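Local coordinates for protein peptidase M3B, oligoendopeptidase F (Enterococcus faecium, PDB 2QR4) that probably cleaves oligopeptides at internal peptide bonds as a zinc-dependent metallopeptidase of family M3, at residues T440-F445 and L471-Y476; L464-G469 and I486-W490; K278-Y282 and A479-D483. One frame throughout, in Å; residues are numbered along the deposited sequence.

Interaction 1 (T440-F445 and L471-Y476)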
loop_
_atom_site.group_PDB
_atom_site.type_symbol
_atom_site.label_atom_id
_atom_site.label_comp_id
_atom_site.label_asym_id
_atom_site.label_seq_id
_atom_site.Cartn_x
_atom_site.Cartn_y
_atom_site.Cartn_z
ATOM N N THR A 440 16.029 -4.713 -20.711
ATOM C CA THR A 440 16.986 -3.710 -20.280
ATOM C C THR A 440 16.347 -2.324 -20.149
ATOM O O THR A 440 16.681 -1.577 -19.234
ATOM C CB THR A 440 18.194 -3.682 -21.187
ATOM O OG1 THR A 440 18.843 -4.951 -21.089
ATOM C CG2 THR A 440 19.162 -2.579 -20.761
ATOM N N GLN A 441 15.423 -1.998 -21.055
ATOM C CA GLN A 441 14.622 -0.785 -20.946
ATOM C C GLN A 441 13.975 -0.739 -19.554
ATOM O O GLN A 441 14.059 0.275 -18.847
ATOM C CB GLN A 441 13.533 -0.757 -22.028
ATOM C CG GLN A 441 12.744 0.583 -22.128
ATOM C CD GLN A 441 11.595 0.518 -23.137
ATOM O OE1 GLN A 441 11.516 -0.400 -23.951
ATOM N NE2 GLN A 441 10.689 1.478 -23.067
ATOM N N PHE A 442 13.344 -1.851 -19.178
ATOM C CA PHE A 442 12.695 -1.989 -17.887
ATOM C C PHE A 442 13.727 -1.826 -16.779
ATOM O O PHE A 442 13.465 -1.145 -15.791
ATOM C CB PHE A 442 11.981 -3.354 -17.756
ATOM C CG PHE A 442 10.778 -3.522 -18.672
ATOM C CD1 PHE A 442 10.177 -2.429 -19.275
ATOM C CD2 PHE A 442 10.220 -4.780 -18.880
ATOM C CE1 PHE A 442 9.070 -2.584 -20.103
ATOM C CE2 PHE A 442 9.107 -4.949 -19.702
ATOM C CZ PHE A 442 8.528 -3.842 -20.319
ATOM N N ALA A 443 14.903 -2.440 -16.946
ATOM C CA ALA A 443 15.924 -2.386 -15.903
ATOM C C ALA A 443 16.411 -0.969 -15.696
ATOM O O ALA A 443 16.705 -0.560 -14.564
ATOM C CB ALA A 443 17.098 -3.322 -16.202
ATOM N N GLU A 444 16.497 -0.228 -16.795
ATOM C CA GLU A 444 16.920 1.166 -16.757
ATOM C C GLU A 444 15.871 2.024 -16.049
ATOM O O GLU A 444 16.218 2.880 -15.232
ATOM C CB GLU A 444 17.208 1.698 -18.170
ATOM C CG GLU A 444 17.881 3.092 -18.187
ATOM C CD GLU A 444 18.354 3.535 -19.585
ATOM O OE1 GLU A 444 18.370 2.723 -20.536
ATOM O OE2 GLU A 444 18.727 4.711 -19.735
ATOM N N PHE A 445 14.593 1.780 -16.342
ATOM C CA PHE A 445 13.525 2.525 -15.688
ATOM C C PHE A 445 13.453 2.169 -14.211
ATOM O O PHE A 445 13.289 3.041 -13.356
ATOM C CB PHE A 445 12.179 2.287 -16.364
ATOM C CG PHE A 445 11.142 3.319 -16.019
ATOM C CD1 PHE A 445 11.300 4.637 -16.419
ATOM C CD2 PHE A 445 10.010 2.974 -15.281
ATOM C CE1 PHE A 445 10.352 5.597 -16.092
ATOM C CE2 PHE A 445 9.051 3.923 -14.956
ATOM C CZ PHE A 445 9.221 5.237 -15.360
ATOM N N LEU A 471 12.029 7.478 -22.467
ATOM C CA LEU A 471 12.917 6.321 -22.489
ATOM C C LEU A 471 12.482 5.395 -23.620
ATOM O O LEU A 471 13.309 4.840 -24.345
ATOM C CB LEU A 471 12.864 5.588 -21.140
ATOM C CG LEU A 471 13.776 4.384 -20.901
ATOM C CD1 LEU A 471 15.226 4.804 -20.834
ATOM C CD2 LEU A 471 13.383 3.668 -19.617
ATOM N N ASN A 472 11.173 5.260 -23.791
ATOM C CA ASN A 472 10.649 4.418 -24.855
ATOM C C ASN A 472 11.088 4.912 -26.233
ATOM O O ASN A 472 11.483 4.117 -27.087
ATOM C CB ASN A 472 9.124 4.334 -24.782
ATOM C CG ASN A 472 8.580 3.093 -25.475
ATOM O OD1 ASN A 472 8.695 1.981 -24.974
ATOM N ND2 ASN A 472 7.984 3.287 -26.629
ATOM N N ALA A 473 11.036 6.227 -26.431
ATOM C CA ALA A 473 11.372 6.843 -27.714
ATOM C C ALA A 473 12.858 6.713 -27.984
ATOM O O ALA A 473 13.264 6.510 -29.127
ATOM C CB ALA A 473 10.950 8.330 -27.729
ATOM N N LYS A 474 13.661 6.834 -26.924
ATOM C CA LYS A 474 15.111 6.646 -27.014
ATOM C C LYS A 474 15.423 5.224 -27.486
ATOM O O LYS A 474 16.279 5.013 -28.339
ATOM C CB LYS A 474 15.766 6.886 -25.643
ATOM C CG LYS A 474 17.304 6.786 -25.636
ATOM C CD LYS A 474 17.943 7.086 -24.257
ATOM C CE LYS A 474 17.943 5.826 -23.368
ATOM N NZ LYS A 474 18.772 5.945 -22.113
ATOM N N TYR A 475 14.722 4.250 -26.912
ATOM C CA TYR A 475 14.921 2.866 -27.283
ATOM C C TYR A 475 14.417 2.548 -28.690
ATOM O O TYR A 475 15.133 1.990 -29.496
ATOM C CB TYR A 475 14.285 1.941 -26.251
ATOM C CG TYR A 475 15.234 1.570 -25.147
ATOM C CD1 TYR A 475 15.632 2.512 -24.224
ATOM C CD2 TYR A 475 15.754 0.275 -25.043
ATOM C CE1 TYR A 475 16.516 2.195 -23.214
ATOM C CE2 TYR A 475 16.631 -0.059 -24.033
ATOM C CZ TYR A 475 17.013 0.916 -23.122
ATOM O OH TYR A 475 17.893 0.634 -22.109
ATOM N N TYR A 476 13.203 2.939 -29.017
ATOM C CA TYR A 476 12.670 2.518 -30.296
ATOM C C TYR A 476 13.084 3.361 -31.484
ATOM O O TYR A 476 13.083 2.869 -32.611
ATOM C CB TYR A 476 11.158 2.353 -30.211
ATOM C CG TYR A 476 10.806 1.097 -29.445
ATOM C CD1 TYR A 476 10.829 -0.157 -30.064
ATOM C CD2 TYR A 476 10.510 1.152 -28.094
ATOM C CE1 TYR A 476 10.511 -1.307 -29.353
ATOM C CE2 TYR A 476 10.207 0.008 -27.380
ATOM C CZ TYR A 476 10.196 -1.209 -28.014
ATOM O OH TYR A 476 9.890 -2.326 -27.291
HETATM O O HOH W 1 9.348 -2.070 -24.668
#
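Glu444 meets two residues of 471-476 with its two carboxylate oxygens. Glu444 OE2 forms a salt bridge with Lys474 NZ at 2.7 Å, on its syn side. Glu444 OE1 accepts a hydrogen bond from Tyr475 OH, also at 2.7 Å. That oxygen lies at the edge of the Tyr475 ring, near the ring plane. Asn257 of helix 246-258 joins the group, bonding both Glu444 OE1 and Lys474 NZ.

Gln441 is the second polar centre. Its chain is extended, with CG anti to the backbone N (chi1 -172°): the aliphatic part passes over the face of Tyr475, and the amide reaches Asn472. NE2 of Gln441 gives a nearly straight bond to Asn472 OD1 (2.8 Å). A water donates to Gln441 OE1 and is also hydrogen-bonded to Tyr476 OH.

Packing fills the rest. CB of Gln441 makes a CH-pi contact 3.9 Å from the centroid of the Tyr475 ring. Gln441 is a knob among Leu471, Asn472, Tyr475 and Tyr476. Leu471 CD2 touches Phe445 CB at 3.7 Å.

Helices 418-454 and 461-476 run roughly antiparallel here. Buried Gln441, Asn472 and Tyr475 and the partly exposed Glu444-Lys474 pair are joined by specific bonds, which should fix how the two helices sit together.

Interaction 2 (L464-G469 and I486-W490)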
loop_
_atom_site.group_PDB
_atom_site.type_symbol
_atom_site.label_atom_id
_atom_site.label_comp_id
_atom_site.label_asym_id
_atom_site.label_seq_id
_atom_site.Cartn_x
_atom_site.Cartn_y
_atom_site.Cartn_z
ATOM N N LEU A 464 6.410 10.026 -13.903
ATOM C CA LEU A 464 6.739 8.641 -14.291
ATOM C C LEU A 464 6.439 8.443 -15.779
ATOM O O LEU A 464 7.237 7.872 -16.524
ATOM C CB LEU A 464 5.934 7.647 -13.450
ATOM C CG LEU A 464 6.524 6.748 -12.350
ATOM C CD1 LEU A 464 7.958 7.023 -11.978
ATOM C CD2 LEU A 464 5.648 6.762 -11.147
ATOM N N SER A 465 5.297 8.962 -16.209
ATOM C CA SER A 465 4.824 8.770 -17.569
ATOM C C SER A 465 5.636 9.540 -18.589
ATOM O O SER A 465 6.065 8.960 -19.587
ATOM C CB SER A 465 3.342 9.096 -17.659
ATOM O OG SER A 465 2.642 8.360 -16.659
ATOM N N ASP A 466 5.881 10.824 -18.336
ATOM C CA ASP A 466 6.774 11.606 -19.201
ATOM C C ASP A 466 8.162 10.954 -19.286
ATOM O O ASP A 466 8.778 10.924 -20.351
ATOM C CB ASP A 466 6.910 13.061 -18.706
ATOM C CG ASP A 466 5.580 13.838 -18.750
ATOM O OD1 ASP A 466 5.508 14.952 -18.164
ATOM O OD2 ASP A 466 4.601 13.342 -19.359
ATOM N N SER A 467 8.657 10.444 -18.159
ATOM C CA SER A 467 9.960 9.811 -18.119
ATOM C C SER A 467 9.935 8.530 -18.939
ATOM O O SER A 467 10.809 8.295 -19.774
ATOM C CB SER A 467 10.352 9.518 -16.679
ATOM O OG SER A 467 10.652 10.723 -16.015
ATOM N N TYR A 468 8.912 7.715 -18.716
ATOM C CA TYR A 468 8.785 6.461 -19.452
ATOM C C TYR A 468 8.585 6.699 -20.944
ATOM O O TYR A 468 9.230 6.057 -21.777
ATOM C CB TYR A 468 7.652 5.597 -18.899
ATOM C CG TYR A 468 7.680 4.201 -19.445
ATOM C CD1 TYR A 468 8.416 3.208 -18.821
ATOM C CD2 TYR A 468 6.988 3.877 -20.591
ATOM C CE1 TYR A 468 8.455 1.931 -19.325
ATOM C CE2 TYR A 468 7.009 2.594 -21.101
ATOM C CZ TYR A 468 7.751 1.630 -20.473
ATOM O OH TYR A 468 7.773 0.358 -20.994
ATOM N N GLY A 469 7.705 7.633 -21.287
ATOM C CA GLY A 469 7.574 8.042 -22.688
ATOM C C GLY A 469 8.902 8.380 -23.354
ATOM O O GLY A 469 9.164 7.957 -24.486
ATOM N N ILE A 486 1.531 4.705 -24.625
ATOM C CA ILE A 486 2.634 3.912 -24.096
ATOM C C ILE A 486 3.342 4.604 -22.941
ATOM O O ILE A 486 4.165 4.003 -22.271
ATOM C CB ILE A 486 3.658 3.543 -25.188
ATOM C CG1 ILE A 486 4.313 2.214 -24.842
ATOM C CG2 ILE A 486 4.703 4.633 -25.355
ATOM C CD1 ILE A 486 3.384 1.032 -25.054
ATOM N N LYS A 487 3.028 5.872 -22.705
ATOM C CA LYS A 487 3.575 6.563 -21.538
ATOM C C LYS A 487 3.129 5.901 -20.228
ATOM O O LYS A 487 3.756 6.097 -19.187
ATOM C CB LYS A 487 3.172 8.042 -21.535
ATOM C CG LYS A 487 3.683 8.812 -22.722
ATOM C CD LYS A 487 3.080 10.201 -22.781
ATOM C CE LYS A 487 3.570 11.057 -21.651
ATOM N NZ LYS A 487 3.372 12.503 -21.966
ATOM N N PHE A 488 2.053 5.117 -20.276
ATOM C CA PHE A 488 1.487 4.540 -19.054
ATOM C C PHE A 488 1.845 3.072 -18.871
ATOM O O PHE A 488 1.503 2.461 -17.854
ATOM C CB PHE A 488 -0.031 4.744 -19.026
ATOM C CG PHE A 488 -0.450 6.157 -19.350
ATOM C CD1 PHE A 488 -0.129 7.209 -18.488
ATOM C CD2 PHE A 488 -1.137 6.440 -20.519
ATOM C CE1 PHE A 488 -0.509 8.516 -18.775
ATOM C CE2 PHE A 488 -1.525 7.762 -20.822
ATOM C CZ PHE A 488 -1.211 8.791 -19.949
ATOM N N GLU A 489 2.564 2.507 -19.836
ATOM C CA GLU A 489 2.977 1.104 -19.718
ATOM C C GLU A 489 3.697 0.749 -18.393
ATOM O O GLU A 489 3.517 -0.345 -17.892
ATOM C CB GLU A 489 3.809 0.652 -20.933
ATOM C CG GLU A 489 4.229 -0.822 -20.867
ATOM C CD GLU A 489 4.933 -1.296 -22.123
ATOM O OE1 GLU A 489 4.628 -2.419 -22.588
ATOM O OE2 GLU A 489 5.784 -0.545 -22.652
ATOM N N TRP A 490 4.484 1.660 -17.817
ATOM C CA TRP A 490 5.197 1.349 -16.557
ATOM C C TRP A 490 4.259 0.770 -15.508
ATOM O O TRP A 490 4.691 0.009 -14.637
ATOM C CB TRP A 490 5.899 2.582 -15.969
ATOM C CG TRP A 490 4.951 3.693 -15.720
ATOM C CD1 TRP A 490 4.642 4.726 -16.572
ATOM C CD2 TRP A 490 4.142 3.876 -14.554
ATOM N NE1 TRP A 490 3.685 5.538 -16.000
ATOM C CE2 TRP A 490 3.362 5.037 -14.762
ATOM C CE3 TRP A 490 3.993 3.165 -13.357
ATOM C CZ2 TRP A 490 2.450 5.506 -13.813
ATOM C CZ3 TRP A 490 3.085 3.634 -12.410
ATOM C CH2 TRP A 490 2.325 4.791 -12.649
#
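Trp490 NE1 donates a hydrogen bond to Ser465 OG at 3.1 Å. The hydroxyl is held a second time, by the carbonyl O of Ser461 one turn earlier in the same helix. The oxygen lies in the plane of the indole, at its edge, and the bond is fairly straight (160°). This should help fix how the indole is turned against the helix.

With CG between the backbone N and the carbonyl carbon (chi1 57°), the Trp490 indole is brought back over helix 461-476. There Leu464 CB lies over one face, 4.1 Å from the centroid of the five-membered ring of Trp490, as a CH-pi contact. The carbonyl O of Phe488 lies over the opposite face. An edge of Trp490 points toward the face of Tyr468 in an offset edge-to-face pair, with planes at 61°. The backbone N of Trp490 is above the centre of that same Tyr468 ring.

Tyr468 OH donates to Glu489 OE2 at 2.7 Å, from above the carboxylate plane. The other oxygen, Glu489 OE1, forms a salt bridge with Arg438 of helix 418-454. At the more exposed side, Lys487 NZ reaches Asp466 OD2 at 3.0 Å to make a salt bridge. The Lys487 chain bends at chi3 to get there, and its CG passes 4.0 Å from Gly469 CA. The carbonyl O of Lys487 takes a CA-H...O contact from Ser465 CA at 3.3 Å.

Helices 190-206, 208-228 and 418-454 also pack around this region. The arrangement belongs to the mostly helical M3 peptidase fold: the chain leaves helix 461-476, turns back, and lays a short 3-10 segment against that helix, with Trp490 as its main aromatic contact.

Interaction 3 (K278-Y282 and A479-D483)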
loop_
_atom_site.group_PDB
_atom_site.type_symbol
_atom_site.label_atom_id
_atom_site.label_comp_id
_atom_site.label_asym_id
_atom_site.label_seq_id
_atom_site.Cartn_x
_atom_site.Cartn_y
_atom_site.Cartn_z
ATOM N N LYS A 278 2.793 4.450 -40.913
ATOM C CA LYS A 278 3.511 4.691 -39.671
ATOM C C LYS A 278 3.473 3.497 -38.722
ATOM O O LYS A 278 2.431 2.867 -38.552
ATOM C CB LYS A 278 3.004 5.980 -39.014
ATOM C CG LYS A 278 3.838 7.193 -39.440
ATOM C CD LYS A 278 3.061 8.463 -39.465
ATOM C CE LYS A 278 3.966 9.628 -39.830
ATOM N NZ LYS A 278 4.728 9.354 -41.077
ATOM N N LEU A 279 4.619 3.175 -38.125
ATOM C CA LEU A 279 4.727 2.025 -37.219
ATOM C C LEU A 279 4.407 2.431 -35.797
ATOM O O LEU A 279 5.024 3.354 -35.257
ATOM C CB LEU A 279 6.145 1.436 -37.244
ATOM C CG LEU A 279 6.307 0.032 -36.627
ATOM C CD1 LEU A 279 5.583 -1.042 -37.444
ATOM C CD2 LEU A 279 7.774 -0.347 -36.482
ATOM N N HIS A 280 3.468 1.737 -35.172
ATOM C CA HIS A 280 3.091 2.093 -33.806
ATOM C C HIS A 280 3.410 0.942 -32.850
ATOM O O HIS A 280 3.615 -0.201 -33.280
ATOM C CB HIS A 280 1.588 2.390 -33.715
ATOM C CG HIS A 280 1.120 3.511 -34.586
ATOM N ND1 HIS A 280 0.835 4.767 -34.093
ATOM C CD2 HIS A 280 0.856 3.560 -35.916
ATOM C CE1 HIS A 280 0.429 5.545 -35.082
ATOM N NE2 HIS A 280 0.437 4.838 -36.199
HETATM N N MSE A 281 3.416 1.238 -31.550
HETATM C CA MSE A 281 3.567 0.196 -30.541
HETATM C C MSE A 281 2.648 -0.987 -30.831
HETATM O O MSE A 281 3.052 -2.145 -30.703
HETATM C CB MSE A 281 3.349 0.752 -29.123
HETATM C CG MSE A 281 4.408 1.792 -28.674
HETATM SE SE MSE A 281 6.288 1.212 -28.964
HETATM C CE MSE A 281 6.333 -0.397 -27.846
ATOM N N TYR A 282 1.423 -0.716 -31.269
ATOM C CA TYR A 282 0.480 -1.820 -31.482
ATOM C C TYR A 282 0.738 -2.605 -32.768
ATOM O O TYR A 282 -0.074 -3.447 -33.168
ATOM C CB TYR A 282 -0.970 -1.334 -31.419
ATOM C CG TYR A 282 -1.307 -0.184 -32.342
ATOM C CD1 TYR A 282 -1.459 -0.380 -33.715
ATOM C CD2 TYR A 282 -1.500 1.096 -31.839
ATOM C CE1 TYR A 282 -1.791 0.689 -34.565
ATOM C CE2 TYR A 282 -1.833 2.166 -32.673
ATOM C CZ TYR A 282 -1.976 1.960 -34.029
ATOM O OH TYR A 282 -2.290 3.032 -34.841
ATOM N N ALA A 479 11.609 5.425 -36.104
ATOM C CA ALA A 479 10.790 4.563 -36.963
ATOM C C ALA A 479 9.456 4.199 -36.304
ATOM O O ALA A 479 8.488 3.860 -36.986
ATOM C CB ALA A 479 11.543 3.324 -37.337
ATOM N N VAL A 480 9.416 4.282 -34.976
ATOM C CA VAL A 480 8.220 3.969 -34.207
ATOM C C VAL A 480 7.551 5.260 -33.742
ATOM O O VAL A 480 8.186 6.096 -33.107
ATOM C CB VAL A 480 8.579 3.079 -32.992
ATOM C CG1 VAL A 480 7.356 2.827 -32.099
ATOM C CG2 VAL A 480 9.175 1.764 -33.470
ATOM N N GLU A 481 6.275 5.438 -34.068
ATOM C CA GLU A 481 5.543 6.636 -33.633
ATOM C C GLU A 481 5.448 6.696 -32.114
ATOM O O GLU A 481 5.302 5.662 -31.459
ATOM C CB GLU A 481 4.137 6.679 -34.235
ATOM C CG GLU A 481 4.118 6.908 -35.726
ATOM C CD GLU A 481 4.970 8.090 -36.140
ATOM O OE1 GLU A 481 5.948 7.876 -36.892
ATOM O OE2 GLU A 481 4.665 9.227 -35.705
ATOM N N GLU A 482 5.542 7.905 -31.560
ATOM C CA GLU A 482 5.354 8.101 -30.119
ATOM C C GLU A 482 3.868 8.049 -29.776
ATOM O O GLU A 482 3.192 9.067 -29.795
ATOM C CB GLU A 482 5.968 9.433 -29.654
ATOM C CG GLU A 482 7.504 9.442 -29.659
ATOM C CD GLU A 482 8.114 10.807 -29.342
ATOM O OE1 GLU A 482 9.275 11.049 -29.739
ATOM O OE2 GLU A 482 7.442 11.637 -28.698
ATOM N N ASP A 483 3.362 6.853 -29.500
ATOM C CA ASP A 483 1.982 6.676 -29.068
ATOM C C ASP A 483 1.820 7.252 -27.663
ATOM O O ASP A 483 2.589 6.925 -26.767
ATOM C CB ASP A 483 1.625 5.186 -29.041
ATOM C CG ASP A 483 1.612 4.551 -30.432
ATOM O OD1 ASP A 483 0.825 5.013 -31.296
ATOM O OD2 ASP A 483 2.368 3.570 -30.646
HETATM O O HOH W 2 6.727 5.463 -38.340
#
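Two loops meet here within the helical M3 fold, and a His-carboxylate hydrogen bond ties them. One loop follows helix 260-274 and the other follows helix 461-476.

The polar bonds centre on Asp483. Asp483 OD1 accepts from His280 ND1 at 2.8 Å, on the syn side and close to the plane of the imidazole. The ring and the carboxylate are nearly coplanar. Asp483 OD2 accepts from the backbone N of Met281 at 2.7 Å. The two oxygens thus hold the imidazole and the next peptide together, which should fix the rotation of the ring. Backbone N of Glu481 also donates to Leu279 O, at 2.7 Å.

One water joins three groups. It accepts from Leu279 N and donates to Ala479 O and to Glu481 OE1.

CH-pi and van der Waals packing add to this. The His280 ring lies between two groups: Tyr282 OH is over one face, and the CB and CG of Glu481 are on the other. Glu481 CB is 4.2 Å from the centroid of the His280 ring, a CH-pi contact. Glu481 bends at chi2 (-50°), which lays its carboxyl end beside the aliphatic part of Lys278, with Glu481 OE1 at 3.4 Å from Lys278 CG.

The apolar side is made by Leu279, Val480 and Met281, against Met267 of helix 260-274 and Phe197 of helix 190-206. Val480 splits its two methyls between partners: CG2 meets Leu279 CD2 at 3.9 Å, and CG1 meets the selenium of selenomethionine Met281, atom SE, at 3.7 Å.

Interactions 1 and 2 share helix 461-476, which packs on helix 418-454 in the first and on its own following loop in the second. Both are buried, and Phe445 of 440-445 bridges them by packing on Leu464, Tyr468 and Trp490. Interaction 3 is also largely buried but lies farther from the chain's centre, and Lys278 is exposed. It joins two loops, with backbone groups and a water taking much of the bonding. Interactions 1 and 2 add salt bridges, and interaction 2 an aromatic pair, whereas in interaction 3 the charged ends of Lys278 and Glu481 do not meet. Met281 links interaction 3 to the others: it touches Asn472 and Tyr476 of interaction 1 and Ile486 of interaction 2.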